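Putative mandelate racemase (Bordetella bronchiseptica, PDB 3OP2) probably acts as a magnesium-dependent enzyme of the mandelate racemase branch of the enolase superfamily, holding a 2-oxoglutarate molecule on its metal in this crystal. Local coordinates at residues Gly138-Ala143 with Gly166-Lys171; Gln154-Leu159 with Arg186-Arg191; Val174-Arg179 with Asp201-Leu206; Ile271-Ala276 with Ala300-Thr305. All coordinates share one frame; numbering follows the deposited sequence. Where two conformers were deposited one is given.

Contact 1: residues Gly138-Ala143 with Gly166-Lys171; sequences GVRAYA and GFTAAK. With AKG (2-oxoglutaric acid), chain D.
Lys171 lies against the ring of Tyr142 and brings its amine to the phenol: NZ donates to Tyr142 OH at 3.0 Å, while the lysine CB packs on the CE1 side of the ring. The same amine donates to O2 of the bound 2-oxoglutarate, 2.9 Å from Lys171 NZ. The lysine chain starts extended and then bends at chi3 (81°), which turns NZ toward phenol and ligand. Glu227 and Glu329 form salt bridges with it, so the amine is held among several oxygens. Tyr142 is steadied in turn by Trp225, whose ring meets it at about a right angle.

Behind this pair the two strands run parallel. Ala143 N donates to Ala169 O (3.0 Å) and Lys171 N to Ala143 O (3.0 Å), so Ala143 is gripped through both its backbone groups. Its methyl sits almost exactly over the centre of the Phe167 ring, CB being 3.8 Å from the centroid, a CH-pi contact. At the entrance to the strands, Arg140 NE gives a nearly straight bond (166°) to Thr168 OG1, which lies in the guanidinium plane. A water bridges Ala141 O and Thr168 N just ahead of strand 169-171. Together with helix 152-164, this is the beta-alpha-beta unit of the enolase-superfamily barrel domain, with Lys171 delivered from a strand into the metal and ligand site.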
loop_
_atom_site.group_PDB
_atom_site.type_symbol
_atom_site.label_atom_id
_atom_site.label_comp_id
_atom_site.label_asym_id
_atom_site.label_seq_id
_atom_site.Cartn_x
_atom_site.Cartn_y
_atom_site.Cartn_z
ATOM N N GLY A 138 14.137 31.294 8.580
ATOM C CA GLY A 138 12.960 30.946 7.803
ATOM C C GLY A 138 13.265 29.881 6.763
ATOM O O GLY A 138 14.426 29.542 6.515
ATOM N N VAL A 139 12.205 29.370 6.149
ATOM C CA VAL A 139 12.277 28.255 5.210
ATOM C C VAL A 139 11.932 28.731 3.797
ATOM O O VAL A 139 10.862 29.305 3.574
ATOM C CB VAL A 139 11.293 27.140 5.648
ATOM C CG1 VAL A 139 11.116 26.094 4.559
ATOM C CG2 VAL A 139 11.745 26.519 6.979
ATOM N N ARG A 140 12.835 28.494 2.851
ATOM C CA ARG A 140 12.606 28.880 1.463
ATOM C C ARG A 140 11.436 28.121 0.838
ATOM O O ARG A 140 11.435 26.882 0.798
ATOM C CB ARG A 140 13.856 28.663 0.620
ATOM C CG ARG A 140 13.597 28.921 -0.857
ATOM C CD ARG A 140 14.629 28.287 -1.753
ATOM N NE ARG A 140 14.900 29.200 -2.860
ATOM C CZ ARG A 140 15.952 29.120 -3.662
ATOM N NH1 ARG A 140 16.848 28.142 -3.501
ATOM N NH2 ARG A 140 16.100 30.018 -4.629
ATOM N N ALA A 141 10.466 28.877 0.329
ATOM C CA ALA A 141 9.251 28.306 -0.252
ATOM C C ALA A 141 9.250 28.400 -1.773
ATOM O O ALA A 141 9.934 29.260 -2.362
ATOM C CB ALA A 141 8.015 28.996 0.328
ATOM N N TYR A 142 8.499 27.497 -2.403
ATOM C CA TYR A 142 8.201 27.624 -3.825
ATOM C C TYR A 142 6.688 27.620 -4.078
ATOM O O TYR A 142 5.918 27.023 -3.308
ATOM C CB TYR A 142 8.959 26.585 -4.675
ATOM C CG TYR A 142 8.460 25.168 -4.596
ATOM C CD1 TYR A 142 7.465 24.713 -5.469
ATOM C CD2 TYR A 142 8.998 24.264 -3.680
ATOM C CE1 TYR A 142 7.006 23.401 -5.422
ATOM C CE2 TYR A 142 8.543 22.935 -3.627
ATOM C CZ TYR A 142 7.548 22.518 -4.506
ATOM O OH TYR A 142 7.073 21.221 -4.462
ATOM N N ALA A 143 6.284 28.308 -5.144
ATOM C CA ALA A 143 4.879 28.396 -5.560
ATOM C C ALA A 143 4.477 27.186 -6.374
ATOM O O ALA A 143 5.064 26.921 -7.417
ATOM C CB ALA A 143 4.637 29.676 -6.373
ATOM N N GLY A 166 7.092 37.731 -4.066
ATOM C CA GLY A 166 8.231 37.501 -3.179
ATOM C C GLY A 166 8.818 36.091 -3.222
ATOM O O GLY A 166 9.822 35.821 -2.558
ATOM N N PHE A 167 8.197 35.189 -3.985
ATOM C CA PHE A 167 8.740 33.830 -4.172
ATOM C C PHE A 167 10.072 33.866 -4.927
ATOM O O PHE A 167 10.221 34.628 -5.885
ATOM C CB PHE A 167 7.762 32.949 -4.945
ATOM C CG PHE A 167 6.619 32.411 -4.119
ATOM C CD1 PHE A 167 6.769 31.251 -3.371
ATOM C CD2 PHE A 167 5.380 33.047 -4.131
ATOM C CE1 PHE A 167 5.715 30.740 -2.611
ATOM C CE2 PHE A 167 4.313 32.546 -3.382
ATOM C CZ PHE A 167 4.481 31.385 -2.619
ATOM N N THR A 168 11.027 33.041 -4.496
ATOM C CA THR A 168 12.322 32.911 -5.174
ATOM C C THR A 168 12.364 31.650 -6.066
ATOM O O THR A 168 13.395 31.336 -6.676
ATOM C CB THR A 168 13.498 32.855 -4.152
ATOM O OG1 THR A 168 13.293 31.766 -3.242
ATOM C CG2 THR A 168 13.595 34.158 -3.355
ATOM N N ALA A 169 11.234 30.944 -6.130
ATOM C CA ALA A 169 11.136 29.667 -6.815
ATOM C C ALA A 169 9.688 29.297 -7.090
ATOM O O ALA A 169 8.799 29.603 -6.278
ATOM C CB ALA A 169 11.808 28.555 -5.975
ATOM N N ALA A 170 9.467 28.609 -8.213
ATOM C CA ALA A 170 8.145 28.108 -8.592
ATOM C C ALA A 170 8.223 26.787 -9.374
ATOM O O ALA A 170 9.237 26.499 -10.013
ATOM C CB ALA A 170 7.392 29.153 -9.397
ATOM N N LYS A 171 7.146 25.999 -9.315
ATOM C CA LYS A 171 7.082 24.717 -10.022
ATOM C C LYS A 171 6.110 24.738 -11.208
ATOM O O LYS A 171 4.968 25.219 -11.091
ATOM C CB LYS A 171 6.721 23.591 -9.049
ATOM C CG LYS A 171 6.867 22.174 -9.593
ATOM C CD LYS A 171 6.921 21.182 -8.439
ATOM C CE LYS A 171 5.531 20.863 -7.920
ATOM N NZ LYS A 171 5.552 20.007 -6.698
HETATM C C1 AKG D . 2.252 18.276 -6.354
HETATM O O1 AKG D . 1.727 19.003 -5.488
HETATM O O2 AKG D . 3.488 18.053 -6.374
HETATM C C2 AKG D . 1.418 17.629 -7.367
HETATM O O5 AKG D . 1.963 16.892 -8.177
HETATM C C3 AKG D . -0.087 17.803 -7.416
HETATM C C4 AKG D . -0.478 19.250 -7.708
HETATM C C5 AKG D . -1.874 19.363 -8.310
HETATM O O3 AKG D . -2.824 18.673 -7.860
HETATM O O4 AKG D . -2.048 20.174 -9.249
HETATM O O HOH W 1 10.810 31.812 -2.067
#

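Contact 2: residues Gln154-Leu159 with Arg186-Arg191; sequences QAADEL and RAMRQR
Ala156 is the small residue that lets the two helices come close. Its methyl fits beside Ala187, with CB 3.7 Å from Ala187 O, and its CA lies only 4.3 Å from that of Met188. The segment axes approach to 8.2 Å and cross at -39°.

On the inner side of this close point, the selenomethionine at Met188 fills the groove of helix 154-159. Its CG lies against the backbone of Ala156, and SE reaches Ala155 CB at 4.0 Å. The bend at chi3 (91°) swings CE back to the CB and CD2 of Leu159, whose CD2 branch presses on Met188 CB at 3.7 Å; the two side chains cross at about a right angle. Leu159 and Met188 both continue down onto Ile198 of the barrel wall.

On the outer side, Arg191 was modelled in two conformers. In the one described here it folds over the methyl of Ala156 like a lid, bends at chi2 and chi3 laying one guanidinium face on Ala156 CB. NH1 then reaches Asp157 OD1 at 2.8 Å, a tentative ion pair with a weak hydrogen-bond angle of 126° and nearly perpendicular planes. Asp153 pairs with NH2, under the same caveat. The chemistry is thus graded: apolar packing faces the strands, while the ion pairs lie on the solvent side, where the second conformer suggests that they are not rigid and solvent probably weakens them.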
loop_
_atom_site.group_PDB
_atom_site.type_symbol
_atom_site.label_atom_id
_atom_site.label_comp_id
_atom_site.label_asym_id
_atom_site.label_seq_id
_atom_site.Cartn_x
_atom_site.Cartn_y
_atom_site.Cartn_z
ATOM N N GLN A 154 2.052 33.203 -21.104
ATOM C CA GLN A 154 1.184 32.894 -19.945
ATOM C C GLN A 154 1.951 32.195 -18.800
ATOM O O GLN A 154 1.778 32.537 -17.625
ATOM C CB GLN A 154 -0.035 32.051 -20.356
ATOM C CG GLN A 154 -1.130 32.808 -21.134
ATOM C CD GLN A 154 -2.246 31.887 -21.653
ATOM O OE1 GLN A 154 -2.099 30.660 -21.690
ATOM N NE2 GLN A 154 -3.358 32.484 -22.059
ATOM N N ALA A 155 2.786 31.220 -19.151
ATOM C CA ALA A 155 3.681 30.573 -18.185
ATOM C C ALA A 155 4.654 31.592 -17.576
ATOM O O ALA A 155 4.731 31.718 -16.346
ATOM C CB ALA A 155 4.439 29.417 -18.840
ATOM N N ALA A 156 5.368 32.328 -18.431
ATOM C CA ALA A 156 6.277 33.384 -17.982
ATOM C C ALA A 156 5.572 34.445 -17.112
ATOM O O ALA A 156 6.140 34.910 -16.116
ATOM C CB ALA A 156 6.990 34.033 -19.175
ATOM N N ASP A 157 4.341 34.814 -17.478
ATOM C CA ASP A 157 3.549 35.738 -16.663
ATOM C C ASP A 157 3.233 35.205 -15.261
ATOM O O ASP A 157 3.305 35.971 -14.296
ATOM C CB ASP A 157 2.236 36.114 -17.360
ATOM C CG ASP A 157 2.383 37.276 -18.328
ATOM O OD1 ASP A 157 3.475 37.888 -18.428
ATOM O OD2 ASP A 157 1.372 37.585 -18.993
ATOM N N GLU A 158 2.864 33.924 -15.143
ATOM C CA GLU A 158 2.558 33.346 -13.820
ATOM C C GLU A 158 3.795 33.358 -12.930
ATOM O O GLU A 158 3.708 33.645 -11.731
ATOM C CB GLU A 158 2.005 31.916 -13.904
ATOM C CG GLU A 158 0.832 31.744 -14.838
ATOM C CD GLU A 158 -0.316 30.931 -14.248
ATOM O OE1 GLU A 158 -0.115 30.146 -13.286
ATOM O OE2 GLU A 158 -1.445 31.092 -14.770
ATOM N N LEU A 159 4.940 33.048 -13.539
ATOM C CA LEU A 159 6.226 33.017 -12.851
ATOM C C LEU A 159 6.651 34.416 -12.430
ATOM O O LEU A 159 7.097 34.614 -11.297
ATOM C CB LEU A 159 7.298 32.390 -13.737
ATOM C CG LEU A 159 8.663 32.226 -13.053
ATOM C CD1 LEU A 159 8.602 31.192 -11.926
ATOM C CD2 LEU A 159 9.718 31.871 -14.062
ATOM N N ARG A 186 11.900 28.260 -21.829
ATOM C CA ARG A 186 12.736 29.250 -22.508
ATOM C C ARG A 186 12.215 30.665 -22.263
ATOM O O ARG A 186 13.006 31.584 -22.052
ATOM C CB ARG A 186 12.829 28.977 -24.016
ATOM C CG ARG A 186 13.651 27.746 -24.373
ATOM C CD ARG A 186 13.988 27.686 -25.867
ATOM N NE ARG A 186 14.901 26.574 -26.164
ATOM C CZ ARG A 186 14.524 25.350 -26.545
ATOM N NH1 ARG A 186 13.236 25.055 -26.700
ATOM N NH2 ARG A 186 15.441 24.417 -26.781
ATOM N N ALA A 187 10.886 30.820 -22.285
ATOM C CA ALA A 187 10.231 32.116 -22.062
ATOM C C ALA A 187 10.312 32.537 -20.590
ATOM O O ALA A 187 10.512 33.714 -20.279
ATOM C CB ALA A 187 8.768 32.079 -22.533
HETATM N N MSE A 188 10.158 31.561 -19.699
HETATM C CA MSE A 188 10.279 31.782 -18.262
HETATM C C MSE A 188 11.676 32.250 -17.859
HETATM O O MSE A 188 11.827 33.298 -17.228
HETATM C CB MSE A 188 9.901 30.508 -17.512
HETATM C CG MSE A 188 8.433 30.258 -17.533
HETATM SE SE MSE A 188 7.928 28.428 -17.187
HETATM C CE MSE A 188 7.733 28.515 -15.251
ATOM N N ARG A 189 12.689 31.471 -18.244
ATOM C CA ARG A 189 14.093 31.775 -17.957
ATOM C C ARG A 189 14.501 33.117 -18.553
ATOM O O ARG A 189 15.399 33.788 -18.044
ATOM C CB ARG A 189 15.001 30.646 -18.479
ATOM C CG ARG A 189 16.482 30.757 -18.094
ATOM C CD ARG A 189 16.673 30.875 -16.584
ATOM N NE ARG A 189 16.507 29.600 -15.888
ATOM C CZ ARG A 189 16.261 29.481 -14.585
ATOM N NH1 ARG A 189 16.116 30.560 -13.814
ATOM N NH2 ARG A 189 16.139 28.275 -14.051
ATOM N N GLN A 190 13.823 33.494 -19.631
ATOM C CA GLN A 190 13.997 34.789 -20.276
ATOM C C GLN A 190 13.390 35.921 -19.449
ATOM O O GLN A 190 14.036 36.951 -19.225
ATOM C CB GLN A 190 13.340 34.754 -21.659
ATOM C CG GLN A 190 13.323 36.072 -22.419
ATOM C CD GLN A 190 12.628 35.950 -23.770
ATOM O OE1 GLN A 190 13.188 36.324 -24.805
ATOM N NE2 GLN A 190 11.404 35.417 -23.766
ATOM N N ARG A 191 12.150 35.710 -19.000
ATOM C CA ARG A 191 11.390 36.727 -18.282
ATOM C C ARG A 191 12.052 37.108 -16.954
ATOM O O ARG A 191 12.202 38.296 -16.652
ATOM C CB ARG A 191 9.949 36.250 -18.058
ATOM C CG ARG A 191 8.928 37.369 -17.861
ATOM C CD ARG A 191 8.729 38.197 -19.130
ATOM N NE ARG A 191 8.092 37.438 -20.204
ATOM C CZ ARG A 191 6.783 37.431 -20.444
ATOM N NH1 ARG A 191 5.966 38.142 -19.678
ATOM N NH2 ARG A 191 6.290 36.709 -21.444
#

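Contact 3: residues Val174-Arg179 with Asp201-Leu206; sequences VGRAPR and DANQSL. With MG (magnesium ion), chain C; AKG (2-oxoglutaric acid), chain D.
Val174 N donates to Asp201 O at 3.0 Å, carrying the parallel pairing past the end of the strands, and Ala202 CA leans on Val174 O through a CA-H...O contact. From there 201-206 folds into a type I' turn, Ala202 to Ser205, with both Ser205 N and OG donating to Ala202 O. Gly175, at positive phi, passes close over this turn: Ser205 OG lies 3.6 Å from Gly175 CA, leaving no room for a side chain.

Arg176 first heads away, then bends at chi2 (72°) and comes back across Asn203. NH1 and NH2 both donate to Asn203 OD1, each at 3.2 Å; NH2 uses a lone pair in the carbonyl plane, whereas NH1 comes from above it. NH2 also donates to Val174 O, and Trp148 adds a cation-pi contact. With OD1 so occupied, ND2 is directed to 2-oxoglutarate, 2.9 Å from AKG O5.

Asp201 divides its carboxylate. OD2 binds magnesium at 2.1 Å; OD1 accepts from Asn203 N in an Asx turn and from a water that is itself a metal ligand. Glu227, Glu254 and the ligand's O2 and O5 complete the magnesium shell. The chemistry is consistent with a second-shell role for Arg176, orienting the amide that donates to the metal-bound ketone oxygen.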
loop_
_atom_site.group_PDB
_atom_site.type_symbol
_atom_site.label_atom_id
_atom_site.label_comp_id
_atom_site.label_asym_id
_atom_site.label_seq_id
_atom_site.Cartn_x
_atom_site.Cartn_y
_atom_site.Cartn_z
ATOM N N VAL A 174 4.736 19.709 -16.456
ATOM C CA VAL A 174 5.299 19.385 -17.764
ATOM C C VAL A 174 4.935 17.946 -18.112
ATOM O O VAL A 174 4.337 17.238 -17.304
ATOM C CB VAL A 174 6.856 19.530 -17.798
ATOM C CG1 VAL A 174 7.313 20.960 -17.456
ATOM C CG2 VAL A 174 7.534 18.495 -16.884
ATOM N N GLY A 175 5.297 17.524 -19.317
ATOM C CA GLY A 175 5.189 16.123 -19.706
ATOM C C GLY A 175 4.064 15.840 -20.680
ATOM O O GLY A 175 4.117 14.872 -21.434
ATOM N N ARG A 176 3.042 16.688 -20.668
ATOM C CA ARG A 176 1.863 16.461 -21.504
ATOM C C ARG A 176 2.091 16.890 -22.954
ATOM O O ARG A 176 1.535 16.287 -23.874
ATOM C CB ARG A 176 0.616 17.124 -20.901
ATOM C CG ARG A 176 0.057 16.429 -19.638
ATOM C CD ARG A 176 0.947 16.622 -18.395
ATOM N NE ARG A 176 0.227 16.327 -17.156
ATOM C CZ ARG A 176 0.688 16.556 -15.924
ATOM N NH1 ARG A 176 -0.075 16.247 -14.879
ATOM N NH2 ARG A 176 1.896 17.090 -15.725
ATOM N N ALA A 177 2.911 17.920 -23.161
ATOM C CA ALA A 177 3.283 18.349 -24.510
ATOM C C ALA A 177 4.684 18.961 -24.519
ATOM O O ALA A 177 4.823 20.186 -24.490
ATOM C CB ALA A 177 2.263 19.331 -25.060
ATOM N N PRO A 178 5.731 18.108 -24.581
ATOM C CA PRO A 178 7.125 18.508 -24.328
ATOM C C PRO A 178 7.632 19.662 -25.176
ATOM O O PRO A 178 8.583 20.335 -24.786
ATOM C CB PRO A 178 7.918 17.231 -24.641
ATOM C CG PRO A 178 6.939 16.127 -24.408
ATOM C CD PRO A 178 5.645 16.679 -24.934
ATOM N N ARG A 179 7.009 19.882 -26.329
ATOM C CA ARG A 179 7.388 20.991 -27.195
ATOM C C ARG A 179 6.927 22.290 -26.552
ATOM O O ARG A 179 7.669 23.268 -26.536
ATOM C CB ARG A 179 6.817 20.821 -28.615
ATOM C CG ARG A 179 7.017 19.413 -29.186
ATOM C CD ARG A 179 7.427 19.416 -30.657
ATOM N NE ARG A 179 6.288 19.480 -31.574
ATOM C CZ ARG A 179 5.627 18.421 -32.043
ATOM N NH1 ARG A 179 5.968 17.188 -31.677
ATOM N NH2 ARG A 179 4.606 18.597 -32.878
ATOM N N ASP A 201 7.441 19.359 -12.765
ATOM C CA ASP A 201 6.737 18.164 -12.241
ATOM C C ASP A 201 6.036 17.451 -13.402
ATOM O O ASP A 201 5.163 18.040 -14.061
ATOM C CB ASP A 201 5.713 18.567 -11.156
ATOM C CG ASP A 201 5.135 17.377 -10.380
ATOM O OD1 ASP A 201 5.068 16.230 -10.892
ATOM O OD2 ASP A 201 4.714 17.593 -9.217
ATOM N N ALA A 202 6.414 16.199 -13.657
ATOM C CA ALA A 202 5.855 15.473 -14.809
ATOM C C ALA A 202 4.687 14.562 -14.437
ATOM O O ALA A 202 4.024 14.014 -15.304
ATOM C CB ALA A 202 6.942 14.682 -15.535
ATOM N N ASN A 203 4.452 14.411 -13.140
ATOM C CA ASN A 203 3.354 13.610 -12.616
ATOM C C ASN A 203 3.329 12.194 -13.188
ATOM O O ASN A 203 2.259 11.664 -13.487
ATOM C CB ASN A 203 2.002 14.343 -12.810
ATOM C CG ASN A 203 1.908 15.613 -11.983
ATOM O OD1 ASN A 203 2.060 16.724 -12.501
ATOM N ND2 ASN A 203 1.691 15.455 -10.683
ATOM N N GLN A 204 4.519 11.589 -13.325
ATOM C CA GLN A 204 4.681 10.212 -13.803
ATOM C C GLN A 204 4.220 10.004 -15.254
ATOM O O GLN A 204 3.947 8.872 -15.652
ATOM C CB GLN A 204 3.912 9.219 -12.910
ATOM C CG GLN A 204 4.092 9.363 -11.406
ATOM C CD GLN A 204 3.393 8.246 -10.645
ATOM O OE1 GLN A 204 3.818 7.086 -10.683
ATOM N NE2 GLN A 204 2.312 8.589 -9.951
ATOM N N SER A 205 4.129 11.072 -16.040
ATOM C CA SER A 205 3.505 10.987 -17.383
ATOM C C SER A 205 4.459 10.596 -18.513
ATOM O O SER A 205 4.054 10.549 -19.697
ATOM C CB SER A 205 2.845 12.312 -17.747
ATOM O OG SER A 205 3.847 13.293 -17.926
ATOM N N LEU A 206 5.723 10.330 -18.171
ATOM C CA LEU A 206 6.718 10.019 -19.197
ATOM C C LEU A 206 7.297 8.617 -19.052
ATOM O O LEU A 206 7.447 8.098 -17.933
ATOM C CB LEU A 206 7.841 11.074 -19.219
ATOM C CG LEU A 206 7.445 12.540 -19.455
ATOM C CD1 LEU A 206 8.554 13.509 -19.043
ATOM C CD2 LEU A 206 7.023 12.778 -20.912
HETATM MG MG MG C . 4.275 16.418 -7.488
HETATM C C1 AKG D . 2.252 18.276 -6.354
HETATM O O1 AKG D . 1.727 19.003 -5.488
HETATM O O2 AKG D . 3.488 18.053 -6.374
HETATM C C2 AKG D . 1.418 17.629 -7.367
HETATM O O5 AKG D . 1.963 16.892 -8.177
HETATM C C3 AKG D . -0.087 17.803 -7.416
HETATM C C4 AKG D . -0.478 19.250 -7.708
HETATM C C5 AKG D . -1.874 19.363 -8.310
HETATM O O3 AKG D . -2.824 18.673 -7.860
HETATM O O4 AKG D . -2.048 20.174 -9.249
HETATM O O HOH W 2 4.374 14.790 -8.864
#

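Contact 4: residues Ile271-Ala276 with Ala300-Thr305; sequences IDVLQA and AWNPHT. With AKG (2-oxoglutaric acid), chain D.
Trp301 turns the edge of its indole to Ala276: NE1 donates to Ala276 O at 3.0 Å, the oxygen lying somewhat out of the ring plane. With chi1 at 168°, CG lies opposite the backbone N and the ring extends forward to that carbonyl, its CD1 passing Leu274 O at 3.4 Å. Pro303 CD sits over the centre of one indole face, while Pro303 CB abuts Ala276 O, so the tryptophan and proline clasp the end of 271-276.

On the other face of the strands, Val273 and Asn302 meet obliquely, with CG1 3.3 Å from Asn302 OD1; the amide's ND2 goes to Pro325 O. Gln275 stretches out alongside Asn302 O, its CG 3.3 Å from that oxygen, and its NE2 donates to Glu227, a magnesium ligand.

Parallel backbone bonds hold these groups in place, including Leu274 N to Ala300 O at 2.8 Å. Beyond the strands, His304 N donates to Gln275 O in a nearly straight bond (174°). The imidazole leads away toward 2-oxoglutarate, CD2 being 3.5 Å from AKG O1, and Asp277 takes its ND1. A His-Asp pair at the C-terminal ends of adjacent barrel strands, close to the metal, is a hallmark of the mandelate racemase group, where the histidine commonly serves as general acid/base; His304 and Asp277 are placed consistently with that role.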
loop_
_atom_site.group_PDB
_atom_site.type_symbol
_atom_site.label_atom_id
_atom_site.label_comp_id
_atom_site.label_asym_id
_atom_site.label_seq_id
_atom_site.Cartn_x
_atom_site.Cartn_y
_atom_site.Cartn_z
ATOM N N ILE A 271 17.684 8.595 -6.784
ATOM C CA ILE A 271 16.964 9.763 -6.287
ATOM C C ILE A 271 17.918 10.846 -5.754
ATOM O O ILE A 271 18.953 10.526 -5.162
ATOM C CB ILE A 271 15.922 9.305 -5.199
ATOM C CG1 ILE A 271 14.887 10.400 -4.909
ATOM C CG2 ILE A 271 16.637 8.777 -3.929
ATOM C CD1 ILE A 271 13.668 9.880 -4.160
ATOM N N ASP A 272 17.577 12.114 -5.980
ATOM C CA ASP A 272 18.317 13.251 -5.389
ATOM C C ASP A 272 17.524 13.921 -4.263
ATOM O O ASP A 272 18.093 14.372 -3.248
ATOM C CB ASP A 272 18.668 14.288 -6.453
ATOM C CG ASP A 272 19.602 13.741 -7.500
ATOM O OD1 ASP A 272 20.692 13.258 -7.120
ATOM O OD2 ASP A 272 19.245 13.760 -8.695
ATOM N N VAL A 273 16.207 13.976 -4.459
ATOM C CA VAL A 273 15.310 14.656 -3.545
ATOM C C VAL A 273 14.142 13.721 -3.203
ATOM O O VAL A 273 13.366 13.313 -4.079
ATOM C CB VAL A 273 14.788 15.973 -4.166
ATOM C CG1 VAL A 273 13.775 16.666 -3.231
ATOM C CG2 VAL A 273 15.957 16.927 -4.514
ATOM N N LEU A 274 14.048 13.361 -1.932
ATOM C CA LEU A 274 12.926 12.582 -1.428
ATOM C C LEU A 274 11.833 13.550 -1.021
ATOM O O LEU A 274 12.105 14.589 -0.398
ATOM C CB LEU A 274 13.347 11.746 -0.221
ATOM C CG LEU A 274 14.341 10.597 -0.427
ATOM C CD1 LEU A 274 15.720 11.100 -0.886
ATOM C CD2 LEU A 274 14.468 9.803 0.886
ATOM N N GLN A 275 10.604 13.222 -1.400
ATOM C CA GLN A 275 9.471 14.121 -1.213
ATOM C C GLN A 275 8.360 13.491 -0.394
ATOM O O GLN A 275 7.195 13.889 -0.517
ATOM C CB GLN A 275 8.935 14.577 -2.566
ATOM C CG GLN A 275 9.959 15.353 -3.385
ATOM C CD GLN A 275 9.410 15.787 -4.730
ATOM O OE1 GLN A 275 9.101 14.958 -5.573
ATOM N NE2 GLN A 275 9.294 17.098 -4.937
ATOM N N ALA A 276 8.730 12.511 0.437
ATOM C CA ALA A 276 7.836 11.931 1.446
ATOM C C ALA A 276 7.061 13.011 2.182
ATOM O O ALA A 276 7.632 14.013 2.632
ATOM C CB ALA A 276 8.623 11.085 2.452
ATOM N N ALA A 300 18.606 15.274 -0.465
ATOM C CA ALA A 300 17.670 16.222 0.169
ATOM C C ALA A 300 16.313 15.580 0.449
ATOM O O ALA A 300 15.900 14.644 -0.237
ATOM C CB ALA A 300 17.493 17.458 -0.694
ATOM N N TRP A 301 15.638 16.070 1.483
ATOM C CA TRP A 301 14.253 15.727 1.728
ATOM C C TRP A 301 13.457 17.032 1.709
ATOM O O TRP A 301 13.604 17.857 2.592
ATOM C CB TRP A 301 14.065 14.990 3.065
ATOM C CG TRP A 301 12.609 14.879 3.469
ATOM C CD1 TRP A 301 11.652 14.091 2.890
ATOM C CD2 TRP A 301 11.940 15.626 4.502
ATOM N NE1 TRP A 301 10.439 14.285 3.506
ATOM C CE2 TRP A 301 10.587 15.210 4.507
ATOM C CE3 TRP A 301 12.356 16.589 5.437
ATOM C CZ2 TRP A 301 9.642 15.734 5.409
ATOM C CZ3 TRP A 301 11.411 17.112 6.331
ATOM C CH2 TRP A 301 10.070 16.675 6.305
ATOM N N ASN A 302 12.656 17.211 0.669
ATOM C CA ASN A 302 11.818 18.383 0.507
ATOM C C ASN A 302 10.407 17.848 0.316
ATOM O O ASN A 302 10.045 17.469 -0.795
ATOM C CB ASN A 302 12.272 19.223 -0.711
ATOM C CG ASN A 302 13.737 19.689 -0.609
ATOM O OD1 ASN A 302 14.552 19.419 -1.493
ATOM N ND2 ASN A 302 14.069 20.374 0.471
ATOM N N PRO A 303 9.609 17.778 1.410
ATOM C CA PRO A 303 8.351 17.044 1.340
ATOM C C PRO A 303 7.345 17.651 0.383
ATOM O O PRO A 303 7.306 18.864 0.189
ATOM C CB PRO A 303 7.790 17.165 2.762
ATOM C CG PRO A 303 8.384 18.465 3.275
ATOM C CD PRO A 303 9.790 18.409 2.731
ATOM N N HIS A 304 6.520 16.791 -0.187
ATOM C CA HIS A 304 5.235 17.207 -0.733
ATOM C C HIS A 304 4.361 17.575 0.464
ATOM O O HIS A 304 4.363 16.843 1.460
ATOM C CB HIS A 304 4.628 16.026 -1.468
ATOM C CG HIS A 304 3.204 16.221 -1.872
ATOM N ND1 HIS A 304 2.149 15.966 -1.020
ATOM C CD2 HIS A 304 2.660 16.623 -3.044
ATOM C CE1 HIS A 304 1.015 16.208 -1.655
ATOM N NE2 HIS A 304 1.298 16.611 -2.881
ATOM N N THR A 305 3.629 18.687 0.377
ATOM C CA THR A 305 2.863 19.208 1.534
ATOM C C THR A 305 1.361 19.440 1.239
ATOM O O THR A 305 0.574 19.751 2.140
ATOM C CB THR A 305 3.445 20.553 2.058
ATOM O OG1 THR A 305 3.148 21.602 1.128
ATOM C CG2 THR A 305 4.956 20.485 2.279
HETATM C C1 AKG D . 2.252 18.276 -6.354
HETATM O O1 AKG D . 1.727 19.003 -5.488
HETATM O O2 AKG D . 3.488 18.053 -6.374
HETATM C C2 AKG D . 1.418 17.629 -7.367
HETATM O O5 AKG D . 1.963 16.892 -8.177
HETATM C C3 AKG D . -0.087 17.803 -7.416
HETATM C C4 AKG D . -0.478 19.250 -7.708
HETATM C C5 AKG D . -1.874 19.363 -8.310
HETATM O O3 AKG D . -2.824 18.673 -7.860
HETATM O O4 AKG D . -2.048 20.174 -9.249
HETATM O O HOH W 3 7.992 19.221 -3.044
#

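Overall arrangement
Three of the contacts meet at the 2-oxoglutarate, and contact 2 stands behind them as outer packing. Contacts 1 and 3 join directly, Lys171 NZ lying 3.6 Å from Asp201 OD2 in a salt bridge beside the magnesium, although their centres are 22 Å apart. Contact 4 brings His304 in from another part of the barrel; its nearest atoms stay about 5 Å from contact 1 and about 6 Å from contact 3. Glu227 links all three, pairing with Lys171, sharing the metal with Asp201 and accepting from Gln275. Contact 2 touches contact 1 where Leu159 CD1 meets Ala170 CB at 3.5 Å, and shares helix 178-192 with contact 3.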